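Local atomic coordinates of uncharacterized protein ygiD (Escherichia coli, PDB entry 2PW6), a protein that opens the aromatic ring of DOPA between carbons 4 and 5 in vitro as an extradiol dioxygenase with a zinc cofactor, its physiological substrate being unknown. Residues 57-62 with 230-235; 141-146 with 150-155; 236-241 with 266-271. All coordinates share one frame; numbering follows the deposited sequence.

Contact 1. Residues 57-62 with 230-235. With ZN (zinc ion), chain B.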
# COMPACT_ATOMS: atom_id res chain seq x y z
N HIS A 57 -7.70 -1.07 -5.63
CA HIS A 57 -7.11 0.03 -4.92
C HIS A 57 -7.16 1.41 -5.66
O HIS A 57 -6.69 2.36 -5.12
CB HIS A 57 -5.69 -0.34 -4.53
CG HIS A 57 -5.60 -1.48 -3.56
ND1 HIS A 57 -5.51 -1.28 -2.20
CD2 HIS A 57 -5.59 -2.83 -3.74
CE1 HIS A 57 -5.44 -2.45 -1.59
NE2 HIS A 57 -5.49 -3.41 -2.50
N TRP A 58 -7.73 1.51 -6.85
CA TRP A 58 -7.98 2.85 -7.52
C TRP A 58 -9.50 3.05 -7.51
O TRP A 58 -10.19 2.77 -8.47
CB TRP A 58 -7.38 2.93 -8.95
CG TRP A 58 -5.88 2.45 -9.03
CD1 TRP A 58 -4.86 2.76 -8.16
CD2 TRP A 58 -5.31 1.60 -10.01
NE1 TRP A 58 -3.68 2.14 -8.53
CE2 TRP A 58 -3.94 1.43 -9.68
CE3 TRP A 58 -5.80 1.00 -11.17
CZ2 TRP A 58 -3.07 0.65 -10.45
CZ3 TRP A 58 -4.93 0.23 -11.95
CH2 TRP A 58 -3.59 0.07 -11.58
N PHE A 59 -10.00 3.48 -6.35
CA PHE A 59 -11.43 3.57 -6.04
C PHE A 59 -11.68 5.05 -5.69
O PHE A 59 -11.27 5.52 -4.62
CB PHE A 59 -11.73 2.64 -4.85
CG PHE A 59 -13.20 2.38 -4.57
CD1 PHE A 59 -14.06 1.96 -5.56
CD2 PHE A 59 -13.69 2.43 -3.23
CE1 PHE A 59 -15.42 1.65 -5.30
CE2 PHE A 59 -15.07 2.11 -2.94
CZ PHE A 59 -15.93 1.73 -3.98
N THR A 60 -12.28 5.78 -6.62
CA THR A 60 -12.23 7.26 -6.64
C THR A 60 -13.66 7.74 -6.82
O THR A 60 -14.45 7.00 -7.32
CB THR A 60 -11.40 7.77 -7.91
OG1 THR A 60 -11.96 7.20 -9.11
CG2 THR A 60 -9.94 7.38 -7.81
N ARG A 61 -13.99 8.97 -6.44
CA ARG A 61 -15.24 9.54 -6.96
C ARG A 61 -15.00 9.99 -8.39
O ARG A 61 -14.09 10.77 -8.63
CB ARG A 61 -15.79 10.70 -6.14
CG ARG A 61 -17.32 10.95 -6.50
CD ARG A 61 -17.90 12.36 -6.13
NE ARG A 61 -17.37 12.89 -4.86
CZ ARG A 61 -17.65 12.41 -3.65
NH1 ARG A 61 -18.48 11.37 -3.50
NH2 ARG A 61 -17.11 12.98 -2.57
N GLY A 62 -15.81 9.50 -9.31
CA GLY A 62 -15.58 9.68 -10.75
C GLY A 62 -14.60 8.67 -11.32
O GLY A 62 -13.89 8.00 -10.58
N PRO A 230 -17.33 -5.75 2.96
CA PRO A 230 -17.89 -4.61 3.71
C PRO A 230 -17.84 -3.27 2.97
O PRO A 230 -18.55 -2.32 3.35
CB PRO A 230 -17.01 -4.53 4.97
CG PRO A 230 -16.19 -5.80 5.00
CD PRO A 230 -16.14 -6.34 3.61
N THR A 231 -16.98 -3.19 1.95
CA THR A 231 -16.96 -2.08 0.99
C THR A 231 -16.84 -2.74 -0.35
O THR A 231 -16.38 -3.87 -0.40
CB THR A 231 -15.78 -1.16 1.18
OG1 THR A 231 -14.58 -1.94 1.35
CG2 THR A 231 -16.01 -0.27 2.38
N PRO A 232 -17.32 -2.10 -1.43
CA PRO A 232 -17.34 -2.85 -2.66
C PRO A 232 -16.03 -3.02 -3.46
O PRO A 232 -16.03 -3.86 -4.33
CB PRO A 232 -18.39 -2.09 -3.51
CG PRO A 232 -18.99 -1.06 -2.61
CD PRO A 232 -17.94 -0.77 -1.61
N GLU A 233 -14.95 -2.31 -3.15
CA GLU A 233 -13.83 -2.07 -4.13
C GLU A 233 -13.10 -3.32 -4.61
O GLU A 233 -12.76 -3.42 -5.78
CB GLU A 233 -12.83 -1.01 -3.62
CG GLU A 233 -11.82 -1.51 -2.57
CD GLU A 233 -12.47 -1.83 -1.21
OE1 GLU A 233 -13.40 -1.09 -0.84
OE2 GLU A 233 -12.04 -2.80 -0.53
N HIS A 234 -12.87 -4.29 -3.72
CA HIS A 234 -12.16 -5.53 -4.12
C HIS A 234 -12.96 -6.53 -4.90
O HIS A 234 -12.40 -7.42 -5.57
CB HIS A 234 -11.47 -6.19 -2.94
CG HIS A 234 -10.11 -5.66 -2.64
ND1 HIS A 234 -9.90 -4.53 -1.88
CD2 HIS A 234 -8.88 -6.18 -2.85
CE1 HIS A 234 -8.61 -4.35 -1.68
NE2 HIS A 234 -7.96 -5.34 -2.27
N TYR A 235 -14.28 -6.36 -4.85
CA TYR A 235 -15.19 -7.16 -5.64
C TYR A 235 -15.57 -6.61 -7.05
O TYR A 235 -15.69 -7.37 -8.04
CB TYR A 235 -16.45 -7.33 -4.83
CG TYR A 235 -17.48 -8.14 -5.53
CD1 TYR A 235 -17.40 -9.52 -5.51
CD2 TYR A 235 -18.55 -7.52 -6.22
CE1 TYR A 235 -18.37 -10.31 -6.16
CE2 TYR A 235 -19.52 -8.30 -6.88
CZ TYR A 235 -19.42 -9.70 -6.85
OH TYR A 235 -20.36 -10.53 -7.48
ZN ZN B . -6.00 -5.63 -2.28
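His57 and His234 meet at a zinc ion, each giving it NE2: the metal lies 2.3 Å from NE2 of His57 and 2.0 Å from NE2 of His234. NE2 of His57 and NE2 of His234 are 3.1 Å apart, but it is the shared metal that draws them together, not a hydrogen bond. The edge of the His234 ring is turned toward the face of His57 in an offset edge-to-face pair, with the planes at 82°. In this crystal His22 of the same chain and Asp86 of the second subunit complete the site, while His177, a zinc ligand known from experiment, stacks on His234.

Away from the metal, in strand 58-60, the packing stays close over Phe59. Its CG lies anti to the backbone N (chi1 -168°), which sends the ring across to the loop, where Glu233 CB sits over the centre of one face, 3.6 Å from the centroid of the Phe59 ring, a CH-pi contact. The outer margin is looser: Phe59 CZ only brushes Pro232 CD at 4.0 Å, and Thr231 beyond it is exposed. Were Phe59 replaced by an alanine, Glu233 CB would probably lose its aromatic support, and the carboxylate arm would be less firmly placed.

That arm is the second shell of the site. Glu233 OE2 accepts from His234 ND1 at 3.1 Å with a nearly straight N-H angle of 172°, lying in the imidazole plane and using its anti lone pair. Glu233 OE1 takes Thr231 OG1 on its syn lone pair at 2.6 Å. The carboxylate thus fixes the rotation of the His234 ring and the place of the proton on ND1, leaving NE2 to face the metal, and probably makes that nitrogen a stronger donor to zinc.

Contact 2. Residues 141-146 with 150-155; sequences LSIDSS and AWHFEM
Ile143 and His152 mark the closest backbone approach, CA to CA 7.7 Å, where strand 141-144 and helix 150-155 pass 9.7 Å apart between axes and run nearly antiparallel, at 154°. This is the strand-to-helix half of a beta-alpha-beta crossover: the chain leaves strand 138-144, returns along helix 149-159 and then enters the parallel strand 167-173, with strand 50-60 lying between the two in the sheet.

The side chains meet in a row along the helix. Nearest the turn, Asp144 CB lies 3.9 Å from Trp151 CZ3, at the far end of the indole. One residue further along the helix, the His152 ring swings over the strand because its CG stands beside the backbone N (chi1 -56°), and Ile143 CG2 touches its CE1 at 3.6 Å, the two side chains crossing at about a right angle. Trp151 CE3 covers part of one face of that imidazole. Both ring nitrogens are used, ND1 with Tyr240 OH and NE2 with Lys147 O, so the buried ring is held in its rotation. Toward the start of the strand segment, Leu141 CD2 reaches CE of Met155, modelled as selenomethionine, in a looser contact at 4.3 Å.

Where the strand ends, the Asp144 carboxylate closes an Asx turn. Asp144 OD2 makes a salt bridge with Lys147, and Asp144 OD1 also serves Gly62 N; Ser146 N and Ser146 OG reach Asp144 OD1 from one face of the carboxylate plane, OG at 2.6 Å.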
# COMPACT_ATOMS: atom_id res chain seq x y z
N LEU A 141 -7.12 2.43 -15.27
CA LEU A 141 -8.50 2.88 -15.16
C LEU A 141 -8.98 2.73 -13.69
O LEU A 141 -8.72 1.71 -13.06
CB LEU A 141 -9.40 2.04 -16.08
CG LEU A 141 -10.90 2.37 -16.04
CD1 LEU A 141 -11.20 3.79 -16.63
CD2 LEU A 141 -11.65 1.29 -16.79
N SER A 142 -9.67 3.75 -13.18
CA SER A 142 -10.10 3.76 -11.79
C SER A 142 -11.59 3.39 -11.70
O SER A 142 -12.32 3.41 -12.71
CB SER A 142 -9.82 5.11 -11.13
OG SER A 142 -10.79 6.06 -11.49
N ILE A 143 -12.02 3.01 -10.50
CA ILE A 143 -13.39 2.51 -10.29
C ILE A 143 -14.17 3.64 -9.65
O ILE A 143 -13.78 4.16 -8.64
CB ILE A 143 -13.38 1.21 -9.38
CG1 ILE A 143 -12.76 0.02 -10.13
CG2 ILE A 143 -14.79 0.83 -8.88
CD1 ILE A 143 -12.04 -0.98 -9.21
N ASP A 144 -15.28 4.04 -10.24
CA ASP A 144 -16.11 5.11 -9.66
C ASP A 144 -16.88 4.64 -8.39
O ASP A 144 -17.87 3.91 -8.52
CB ASP A 144 -17.13 5.60 -10.71
CG ASP A 144 -17.83 6.92 -10.30
OD1 ASP A 144 -17.77 7.37 -9.13
OD2 ASP A 144 -18.45 7.54 -11.19
N SER A 145 -16.40 5.06 -7.22
CA SER A 145 -17.06 4.93 -5.88
C SER A 145 -18.57 5.13 -5.86
O SER A 145 -19.30 4.39 -5.19
CB SER A 145 -16.57 6.05 -4.97
OG SER A 145 -15.45 5.70 -4.25
N SER A 146 -19.01 6.20 -6.53
CA SER A 146 -20.36 6.74 -6.39
C SER A 146 -21.38 5.97 -7.20
O SER A 146 -22.57 6.30 -7.18
CB SER A 146 -20.37 8.23 -6.81
OG SER A 146 -20.04 8.36 -8.20
N ALA A 150 -24.31 -2.43 -10.98
CA ALA A 150 -24.86 -2.58 -12.31
C ALA A 150 -24.10 -1.69 -13.33
O ALA A 150 -23.82 -2.09 -14.45
CB ALA A 150 -26.36 -2.21 -12.29
N TRP A 151 -23.76 -0.49 -12.87
CA TRP A 151 -23.02 0.50 -13.61
C TRP A 151 -21.59 0.00 -13.93
O TRP A 151 -21.13 0.05 -15.08
CB TRP A 151 -23.03 1.82 -12.80
CG TRP A 151 -22.51 3.00 -13.55
CD1 TRP A 151 -23.25 3.95 -14.23
CD2 TRP A 151 -21.13 3.38 -13.69
NE1 TRP A 151 -22.40 4.90 -14.77
CE2 TRP A 151 -21.10 4.58 -14.46
CE3 TRP A 151 -19.91 2.84 -13.24
CZ2 TRP A 151 -19.91 5.23 -14.78
CZ3 TRP A 151 -18.73 3.50 -13.55
CH2 TRP A 151 -18.74 4.68 -14.32
N HIS A 152 -20.90 -0.50 -12.91
CA HIS A 152 -19.60 -1.15 -13.11
C HIS A 152 -19.67 -2.33 -14.04
O HIS A 152 -18.74 -2.54 -14.82
CB HIS A 152 -18.99 -1.52 -11.78
CG HIS A 152 -18.87 -0.34 -10.86
ND1 HIS A 152 -17.92 0.63 -11.04
CD2 HIS A 152 -19.61 0.05 -9.79
CE1 HIS A 152 -18.05 1.55 -10.10
NE2 HIS A 152 -19.07 1.22 -9.33
N PHE A 153 -20.75 -3.11 -13.98
CA PHE A 153 -21.00 -4.17 -14.98
C PHE A 153 -21.16 -3.56 -16.39
O PHE A 153 -20.56 -4.06 -17.35
CB PHE A 153 -22.22 -5.05 -14.61
CG PHE A 153 -22.43 -6.24 -15.54
CD1 PHE A 153 -21.90 -7.48 -15.24
CD2 PHE A 153 -23.18 -6.11 -16.71
CE1 PHE A 153 -22.10 -8.58 -16.09
CE2 PHE A 153 -23.36 -7.19 -17.58
CZ PHE A 153 -22.83 -8.43 -17.25
N GLU A 154 -21.98 -2.51 -16.51
CA GLU A 154 -22.11 -1.79 -17.80
C GLU A 154 -20.77 -1.28 -18.35
O GLU A 154 -20.57 -1.31 -19.56
CB GLU A 154 -23.12 -0.64 -17.74
CG GLU A 154 -24.59 -1.06 -17.57
CD GLU A 154 -25.16 -1.98 -18.66
OE1 GLU A 154 -24.46 -2.30 -19.66
OE2 GLU A 154 -26.34 -2.38 -18.49
N MSE A 155 -19.86 -0.86 -17.46
CA MSE A 155 -18.48 -0.50 -17.82
C MSE A 155 -17.73 -1.58 -18.60
O MSE A 155 -17.09 -1.29 -19.61
CB MSE A 155 -17.65 -0.14 -16.59
CG MSE A 155 -18.01 1.17 -15.96
SE MSE A 155 -17.63 2.71 -17.18
CE MSE A 155 -15.68 2.76 -16.98

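Contact 3. Residues 236-241 with 266-271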
# COMPACT_ATOMS: atom_id res chain seq x y z
N LEU A 236 -15.80 -5.30 -7.10
CA LEU A 236 -16.25 -4.60 -8.32
C LEU A 236 -15.44 -4.88 -9.60
O LEU A 236 -16.03 -4.93 -10.68
CB LEU A 236 -16.34 -3.07 -8.08
CG LEU A 236 -17.52 -2.57 -7.21
CD1 LEU A 236 -17.47 -1.02 -6.93
CD2 LEU A 236 -18.90 -2.98 -7.82
N PRO A 237 -14.10 -5.08 -9.48
CA PRO A 237 -13.28 -5.34 -10.63
C PRO A 237 -13.68 -6.55 -11.45
O PRO A 237 -13.47 -6.54 -12.67
CB PRO A 237 -11.87 -5.53 -10.03
CG PRO A 237 -11.89 -4.75 -8.82
CD PRO A 237 -13.26 -4.99 -8.27
N LEU A 238 -14.24 -7.57 -10.81
CA LEU A 238 -14.76 -8.73 -11.50
C LEU A 238 -15.88 -8.37 -12.47
O LEU A 238 -16.03 -8.98 -13.51
CB LEU A 238 -15.26 -9.79 -10.48
CG LEU A 238 -16.00 -11.01 -11.05
CD1 LEU A 238 -15.13 -11.76 -12.01
CD2 LEU A 238 -16.52 -11.96 -9.96
N LEU A 239 -16.71 -7.40 -12.09
CA LEU A 239 -17.82 -6.99 -12.90
C LEU A 239 -17.33 -6.33 -14.20
O LEU A 239 -17.98 -6.48 -15.22
CB LEU A 239 -18.72 -6.05 -12.10
CG LEU A 239 -19.35 -6.75 -10.86
CD1 LEU A 239 -20.41 -5.85 -10.23
CD2 LEU A 239 -19.94 -8.17 -11.19
N TYR A 240 -16.20 -5.63 -14.15
CA TYR A 240 -15.56 -5.07 -15.34
C TYR A 240 -15.25 -6.20 -16.31
O TYR A 240 -15.54 -6.09 -17.50
CB TYR A 240 -14.30 -4.26 -14.97
CG TYR A 240 -14.64 -2.91 -14.37
CD1 TYR A 240 -15.13 -2.81 -13.05
CD2 TYR A 240 -14.50 -1.73 -15.12
CE1 TYR A 240 -15.46 -1.55 -12.50
CE2 TYR A 240 -14.83 -0.48 -14.58
CZ TYR A 240 -15.31 -0.39 -13.27
OH TYR A 240 -15.64 0.86 -12.76
N VAL A 241 -14.70 -7.29 -15.79
CA VAL A 241 -14.41 -8.48 -16.59
C VAL A 241 -15.70 -9.17 -17.04
O VAL A 241 -15.88 -9.42 -18.24
CB VAL A 241 -13.51 -9.47 -15.82
CG1 VAL A 241 -13.41 -10.79 -16.56
CG2 VAL A 241 -12.13 -8.86 -15.58
N LEU A 266 -9.89 -16.50 -6.04
CA LEU A 266 -10.61 -16.79 -7.25
C LEU A 266 -10.26 -15.85 -8.43
O LEU A 266 -10.64 -14.66 -8.42
CB LEU A 266 -12.10 -16.73 -6.99
CG LEU A 266 -12.99 -17.05 -8.18
CD1 LEU A 266 -12.76 -18.48 -8.68
CD2 LEU A 266 -14.40 -16.88 -7.78
N SER A 267 -9.57 -16.41 -9.42
CA SER A 267 -9.29 -15.78 -10.70
C SER A 267 -10.23 -16.24 -11.83
O SER A 267 -10.70 -17.39 -11.84
CB SER A 267 -7.85 -16.01 -11.06
OG SER A 267 -7.05 -15.51 -9.99
N VAL A 268 -10.53 -15.34 -12.77
CA VAL A 268 -11.51 -15.59 -13.82
C VAL A 268 -10.96 -15.16 -15.19
O VAL A 268 -10.45 -14.05 -15.34
CB VAL A 268 -12.88 -14.91 -13.51
CG1 VAL A 268 -13.90 -15.12 -14.66
CG2 VAL A 268 -13.43 -15.40 -12.16
N GLN A 269 -11.03 -16.05 -16.17
CA GLN A 269 -10.62 -15.73 -17.54
C GLN A 269 -11.85 -15.68 -18.44
O GLN A 269 -12.67 -16.60 -18.44
CB GLN A 269 -9.56 -16.70 -18.08
CG GLN A 269 -9.03 -16.28 -19.47
CD GLN A 269 -7.95 -17.20 -20.05
OE1 GLN A 269 -6.97 -17.57 -19.36
NE2 GLN A 269 -8.09 -17.54 -21.33
N ILE A 270 -12.03 -14.57 -19.15
CA ILE A 270 -13.12 -14.44 -20.10
C ILE A 270 -12.50 -14.61 -21.48
O ILE A 270 -11.59 -13.86 -21.86
CB ILE A 270 -13.83 -13.07 -19.99
CG1 ILE A 270 -14.55 -12.94 -18.63
CG2 ILE A 270 -14.72 -12.81 -21.20
CD1 ILE A 270 -15.99 -13.37 -18.57
N GLY A 271 -12.98 -15.60 -22.22
CA GLY A 271 -12.49 -15.89 -23.57
C GLY A 271 -11.06 -16.37 -23.60
O GLY A 271 -10.34 -16.09 -24.57
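Leu238 swings CG to the side opposite its backbone N (chi1 173°) and turns CD1 on by a chi2 of 59°, a shape that carries the leucine out from the helix until CD1 meets Val268 CG2 at 4.0 Å. Val268 answers with the branch that stands anti to its own carbonyl carbon, its CB lying just behind, 4.2 Å from Leu238 CD1, and the leucine arm lies athwart the valine. One turn further on, Val241 and Ile270 face each other, but their closest carbons are modelled too near to be believed, so how they fit is doubtful. The backbones do come nearer at this end: CA to CA is 7.0 Å for Val241 and Ile270, against 7.9 Å for Leu238 and Val268.

This is ordinary helix-on-sheet packing within the alpha/beta fold of the LigB family. Helix 236-243 lies across one face of the mixed sheet, and strand 268-270, close to the C-terminus, runs between strands 17-21 and 251-252, antiparallel to both. The contact is wholly apolar and buried. Phe19 of the neighbouring strand 17-21 widens the surface beneath the helix, taking Pro237, Leu238 and Val241. Val201 of helix 192-202 touches both Leu238 and Leu266, bringing a second helix against the same patch. Val268 and Ile270 point toward the helix, whereas Gln269 between them faces the other way and touches Leu45.

How the contacts relate
Contacts 1 and 2 share neighbouring strands of one sheet, their centres about 9 Å apart, and are stitched by the pairs Trp58 O to Ile143 N (2.7 Å) and Thr60 O to Ser145 N (2.8 Å), both probably hydrogen bonds. Contact 3 continues from contact 1 along the chain: the loop holding the zinc ligand His234 runs directly into helix 236-243, and Leu236 CD1 packs on Phe59 CE1 at 3.7 Å. That helix also meets contact 2, where Met155 CB packs on Tyr240 CE2 at 3.5 Å. Only contact 1 binds the metal; the Ile143 side chain of contact 2 stays about 10 Å from a zinc ion, and the Leu238 side chain of contact 3 about 13 Å from one.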